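Local structure of hypothetical Thioesterase Protein SP_1851 (Streptococcus pneumoniae serotype 4, 4XY5) at residues S13-Y18 against C54-G59; E19-K22 against V28-T31. The protein probably hydrolyses thioesters as a PaaI-like member of the hotdog-fold thioesterase superfamily. The protein carries 1 engineered substitution. All blocks are in the same frame, centred on the assembly; numbering follows the deposited sequence.

Contact 1: S13-Y18 against C54-G59. Engineered in segment 54-59: A55 (natural residue Asp).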
loop_
_atom_site.group_PDB
_atom_site.type_symbol
_atom_site.label_atom_id
_atom_site.label_comp_id
_atom_site.label_asym_id
_atom_site.label_seq_id
_atom_site.Cartn_x
_atom_site.Cartn_y
_atom_site.Cartn_z
ATOM N N SER A 13 4.585 13.762 18.297
ATOM C CA SER A 13 5.864 13.193 18.652
ATOM C C SER A 13 5.744 11.687 18.896
ATOM O O SER A 13 4.681 11.199 19.255
ATOM C CB SER A 13 6.425 13.901 19.895
ATOM O OG SER A 13 7.707 13.395 20.209
ATOM N N ALA A 14 6.839 10.965 18.690
ATOM C CA ALA A 14 6.860 9.515 18.899
ATOM C C ALA A 14 8.145 9.105 19.594
ATOM O O ALA A 14 9.208 9.622 19.266
ATOM C CB ALA A 14 6.720 8.779 17.559
ATOM N N PHE A 15 8.042 8.172 20.541
ATOM C CA PHE A 15 9.170 7.705 21.359
ATOM C C PHE A 15 9.704 8.725 22.364
ATOM O O PHE A 15 10.916 8.836 22.565
ATOM C CB PHE A 15 10.319 7.222 20.478
ATOM C CG PHE A 15 9.955 6.026 19.621
ATOM C CD1 PHE A 15 9.923 4.754 20.176
ATOM C CD2 PHE A 15 9.627 6.187 18.284
ATOM C CE1 PHE A 15 9.582 3.650 19.408
ATOM C CE2 PHE A 15 9.286 5.090 17.503
ATOM C CZ PHE A 15 9.263 3.822 18.063
ATOM N N GLU A 16 8.799 9.440 23.017
ATOM C CA GLU A 16 9.171 10.229 24.187
ATOM C C GLU A 16 9.500 9.292 25.348
ATOM O O GLU A 16 10.252 9.649 26.259
ATOM C CB GLU A 16 8.053 11.200 24.553
ATOM C CG GLU A 16 7.843 12.257 23.481
ATOM C CD GLU A 16 7.010 13.435 23.939
ATOM O OE1 GLU A 16 7.033 14.468 23.237
ATOM O OE2 GLU A 16 6.327 13.330 24.980
ATOM N N ASN A 17 8.935 8.089 25.289
ATOM C CA ASN A 17 9.287 6.995 26.190
ATOM C C ASN A 17 9.259 5.713 25.376
ATOM O O ASN A 17 8.528 5.638 24.397
ATOM C CB ASN A 17 8.315 6.888 27.369
ATOM C CG ASN A 17 6.926 6.425 26.948
ATOM O OD1 ASN A 17 6.663 5.213 26.814
ATOM N ND2 ASN A 17 6.022 7.386 26.734
ATOM N N TYR A 18 10.044 4.717 25.778
ATOM C CA TYR A 18 9.990 3.397 25.136
ATOM C C TYR A 18 10.839 2.405 25.917
ATOM O O TYR A 18 11.703 2.800 26.698
ATOM C CB TYR A 18 10.460 3.452 23.672
ATOM C CG TYR A 18 11.925 3.781 23.476
ATOM C CD1 TYR A 18 12.889 2.775 23.428
ATOM C CD2 TYR A 18 12.347 5.106 23.331
ATOM C CE1 TYR A 18 14.240 3.084 23.251
ATOM C CE2 TYR A 18 13.683 5.418 23.149
ATOM C CZ TYR A 18 14.621 4.412 23.116
ATOM O OH TYR A 18 15.945 4.739 22.935
ATOM N N CYS A 54 5.903 2.104 13.966
ATOM C CA CYS A 54 6.174 0.953 13.103
ATOM C C CYS A 54 7.457 1.124 12.286
ATOM O O CYS A 54 8.239 0.175 12.128
ATOM C CB CYS A 54 5.004 0.696 12.148
ATOM S SG CYS A 54 3.515 0.176 12.982
ATOM N N ALA A 55 7.669 2.326 11.754
ATOM C CA ALA A 55 8.832 2.569 10.899
ATOM C C ALA A 55 10.137 2.478 11.672
ATOM O O ALA A 55 11.140 1.959 11.168
ATOM C CB ALA A 55 8.727 3.928 10.220
ATOM N N GLN A 56 10.137 3.009 12.886
ATOM C CA GLN A 56 11.317 2.906 13.729
ATOM C C GLN A 56 11.637 1.435 14.029
ATOM O O GLN A 56 12.789 0.989 13.906
ATOM C CB GLN A 56 11.101 3.692 15.014
ATOM C CG GLN A 56 12.302 3.712 15.947
ATOM C CD GLN A 56 13.472 4.510 15.398
ATOM O OE1 GLN A 56 13.406 5.086 14.308
ATOM N NE2 GLN A 56 14.561 4.543 16.156
ATOM N N ILE A 57 10.611 0.661 14.361
ATOM C CA ILE A 57 10.828 -0.752 14.668
ATOM C C ILE A 57 11.266 -1.505 13.404
ATOM O O ILE A 57 12.104 -2.400 13.470
ATOM C CB ILE A 57 9.567 -1.396 15.328
ATOM C CG1 ILE A 57 9.654 -1.274 16.856
ATOM C CG2 ILE A 57 9.451 -2.888 14.994
ATOM C CD1 ILE A 57 9.866 0.157 17.378
ATOM N N SER A 58 10.760 -1.109 12.240
ATOM C CA SER A 58 11.224 -1.722 10.994
ATOM C C SER A 58 12.718 -1.470 10.791
ATOM O O SER A 58 13.464 -2.355 10.357
ATOM C CB SER A 58 10.435 -1.193 9.791
ATOM O OG SER A 58 10.888 -1.801 8.581
ATOM N N GLY A 59 13.151 -0.255 11.100
ATOM C CA GLY A 59 14.562 0.081 10.988
ATOM C C GLY A 59 15.392 -0.743 11.959
ATOM O O GLY A 59 16.465 -1.233 11.604
#
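F15 pushes the far end of its ring against the side chain of Q56 on helix 47-64, with CE2 lying 3.4 Å from CB of Q56 and CZ 3.7 Å from its CG. The approach is oblique: the ring meets CB and CG of Q56, and its plane stands 57° from that of the amide. Q56 reaches out with CG anti to the backbone N (chi1 -177°) and then bends at chi2 (69°), which carries the amide past the ring toward the second subunit, where OE1 is hydrogen-bonded to NE2 of H46. I57 comes to the edge of the same ring, near its plane, with CD1 3.8 Å from CZ. F9 of the second subunit also meets the F15 ring edge-to-face. All three touching residues are buried, where the loop after strand 12-14 meets the central helix of the hotdog fold, next to the engineered A55, which is Asp in the natural sequence and whose side chain does not touch 13-18. No hydrogen bond joins the two segments: the contact is apolar, made on the glutamine side by the aliphatic part of Q56, whose OE1 is engaged across the subunit interface.

Contact 2: E19-K22 against V28-T31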
loop_
_atom_site.group_PDB
_atom_site.type_symbol
_atom_site.label_atom_id
_atom_site.label_comp_id
_atom_site.label_asym_id
_atom_site.label_seq_id
_atom_site.Cartn_x
_atom_site.Cartn_y
_atom_site.Cartn_z
ATOM N N GLU A 19 10.562 1.120 25.711
ATOM C CA GLU A 19 11.369 0.033 26.240
ATOM C C GLU A 19 11.645 -0.946 25.118
ATOM O O GLU A 19 10.705 -1.441 24.511
ATOM C CB GLU A 19 10.646 -0.685 27.384
ATOM C CG GLU A 19 10.334 0.194 28.586
ATOM C CD GLU A 19 11.549 0.429 29.448
ATOM O OE1 GLU A 19 12.557 -0.288 29.243
ATOM O OE2 GLU A 19 11.498 1.329 30.320
ATOM N N ILE A 20 12.914 -1.219 24.829
ATOM C CA ILE A 20 13.252 -2.272 23.871
ATOM C C ILE A 20 13.323 -3.602 24.614
ATOM O O ILE A 20 14.239 -3.837 25.411
ATOM C CB ILE A 20 14.593 -2.019 23.152
ATOM C CG1 ILE A 20 14.615 -0.629 22.514
ATOM C CG2 ILE A 20 14.850 -3.085 22.098
ATOM C CD1 ILE A 20 15.928 -0.305 21.832
ATOM N N GLU A 21 12.343 -4.460 24.372
ATOM C CA GLU A 21 12.275 -5.753 25.044
ATOM C C GLU A 21 13.085 -6.812 24.319
ATOM O O GLU A 21 13.633 -7.729 24.940
ATOM C CB GLU A 21 10.829 -6.213 25.167
ATOM C CG GLU A 21 10.001 -5.365 26.102
ATOM C CD GLU A 21 8.675 -6.001 26.431
ATOM O OE1 GLU A 21 8.305 -7.001 25.770
ATOM O OE2 GLU A 21 8.003 -5.499 27.354
ATOM N N LYS A 22 13.154 -6.692 23.000
ATOM C CA LYS A 22 13.819 -7.703 22.204
ATOM C C LYS A 22 14.339 -7.137 20.901
ATOM O O LYS A 22 13.641 -6.391 20.216
ATOM C CB LYS A 22 12.853 -8.859 21.937
ATOM C CG LYS A 22 13.397 -9.962 21.063
ATOM C CD LYS A 22 12.269 -10.932 20.772
ATOM C CE LYS A 22 12.632 -11.953 19.712
ATOM N NZ LYS A 22 11.394 -12.723 19.354
ATOM N N VAL A 28 12.047 -7.903 16.515
ATOM C CA VAL A 28 12.142 -6.777 17.423
ATOM C C VAL A 28 10.822 -6.617 18.157
ATOM O O VAL A 28 9.763 -6.761 17.560
ATOM C CB VAL A 28 12.483 -5.478 16.655
ATOM C CG1 VAL A 28 12.306 -4.253 17.551
ATOM C CG2 VAL A 28 13.897 -5.552 16.085
ATOM N N VAL A 29 10.889 -6.362 19.458
ATOM C CA VAL A 29 9.711 -6.005 20.246
ATOM C C VAL A 29 10.032 -4.772 21.098
ATOM O O VAL A 29 10.985 -4.786 21.882
ATOM C CB VAL A 29 9.261 -7.154 21.173
ATOM C CG1 VAL A 29 8.099 -6.707 22.051
ATOM C CG2 VAL A 29 8.885 -8.388 20.361
ATOM N N VAL A 30 9.231 -3.717 20.941
ATOM C CA VAL A 30 9.415 -2.466 21.686
ATOM C C VAL A 30 8.077 -2.058 22.277
ATOM O O VAL A 30 7.054 -2.176 21.607
ATOM C CB VAL A 30 9.955 -1.332 20.781
ATOM C CG1 VAL A 30 10.016 0.001 21.539
ATOM C CG2 VAL A 30 11.321 -1.702 20.209
ATOM N N THR A 31 8.075 -1.582 23.524
ATOM C CA THR A 31 6.843 -1.088 24.125
ATOM C C THR A 31 6.922 0.428 24.345
ATOM O O THR A 31 8.010 0.999 24.438
ATOM C CB THR A 31 6.523 -1.794 25.454
ATOM O OG1 THR A 31 7.546 -1.505 26.413
ATOM C CG2 THR A 31 6.417 -3.303 25.241
#
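A beta hairpin at one edge of the hotdog sheet as formed within this chain, made of strands 19-24 and 27-33, holds this contact, and a classic beta bulge interrupts its antiparallel ladder. E19 and T31 form a hydrogen-bonded pair: E19 N donates to T31 O at 2.9 Å, and T31 N returns a bond to E19 O at 2.8 Å. I20 and V30 follow as a non-hydrogen-bonded pair. Their side chains lie side by side and point the same way, CG1 of I20 being 4.2 Å from CG2 of V30, on the face where V28 and V30 pack against helix 47-64. The bulge comes next, where E21 and K22 both face V29. V29 O accepts from two backbone donors, E21 N at 2.9 Å and K22 N at 3.1 Å; the K22 bond lies in the carbonyl plane on a lone pair, whereas the E21 donor is tilted 18° from it. V29 N in turn donates to K22 O. The extra residue shifts the register by one and turns the E21 side chain toward the partner strand. With CG anti to the carbonyl carbon (chi1 -68°) and an extended chain beyond, E21 runs across V29 and T31, crossing the threonine at about a right angle. The face that carries E19, K22, V29 and T31 is the more exposed one, and V29 and T31 continue from it onto T89 of strand 87-97. T31 presents both branches to strand 19-24: OG1 sits 3.4 Å from CB of E19, while its methyl CG2 lies 3.4 Å from OE2 of E21.

How the contacts relate
From the N terminus the chain passes through strand 12-14, which pairs with a strand of the second subunit, and the loop after it, then enters strand 19-24. Contact 2 closes a short loop by folding strand 27-33 back on that strand. The chain goes on to helix 47-64, where contact 1 closes a longer loop; contact 2 is nested inside it. The two lie about 10 Å apart, centre to centre, and I57 of contact 1 bridges them, its CD1 touching CG2 of V30 and its CG1 touching CG1 of V28. Y18 packs on V30 and T31 as well. Together they join the loop after strand 12-14, the hairpin and helix 47-64, next to the interface with the second subunit.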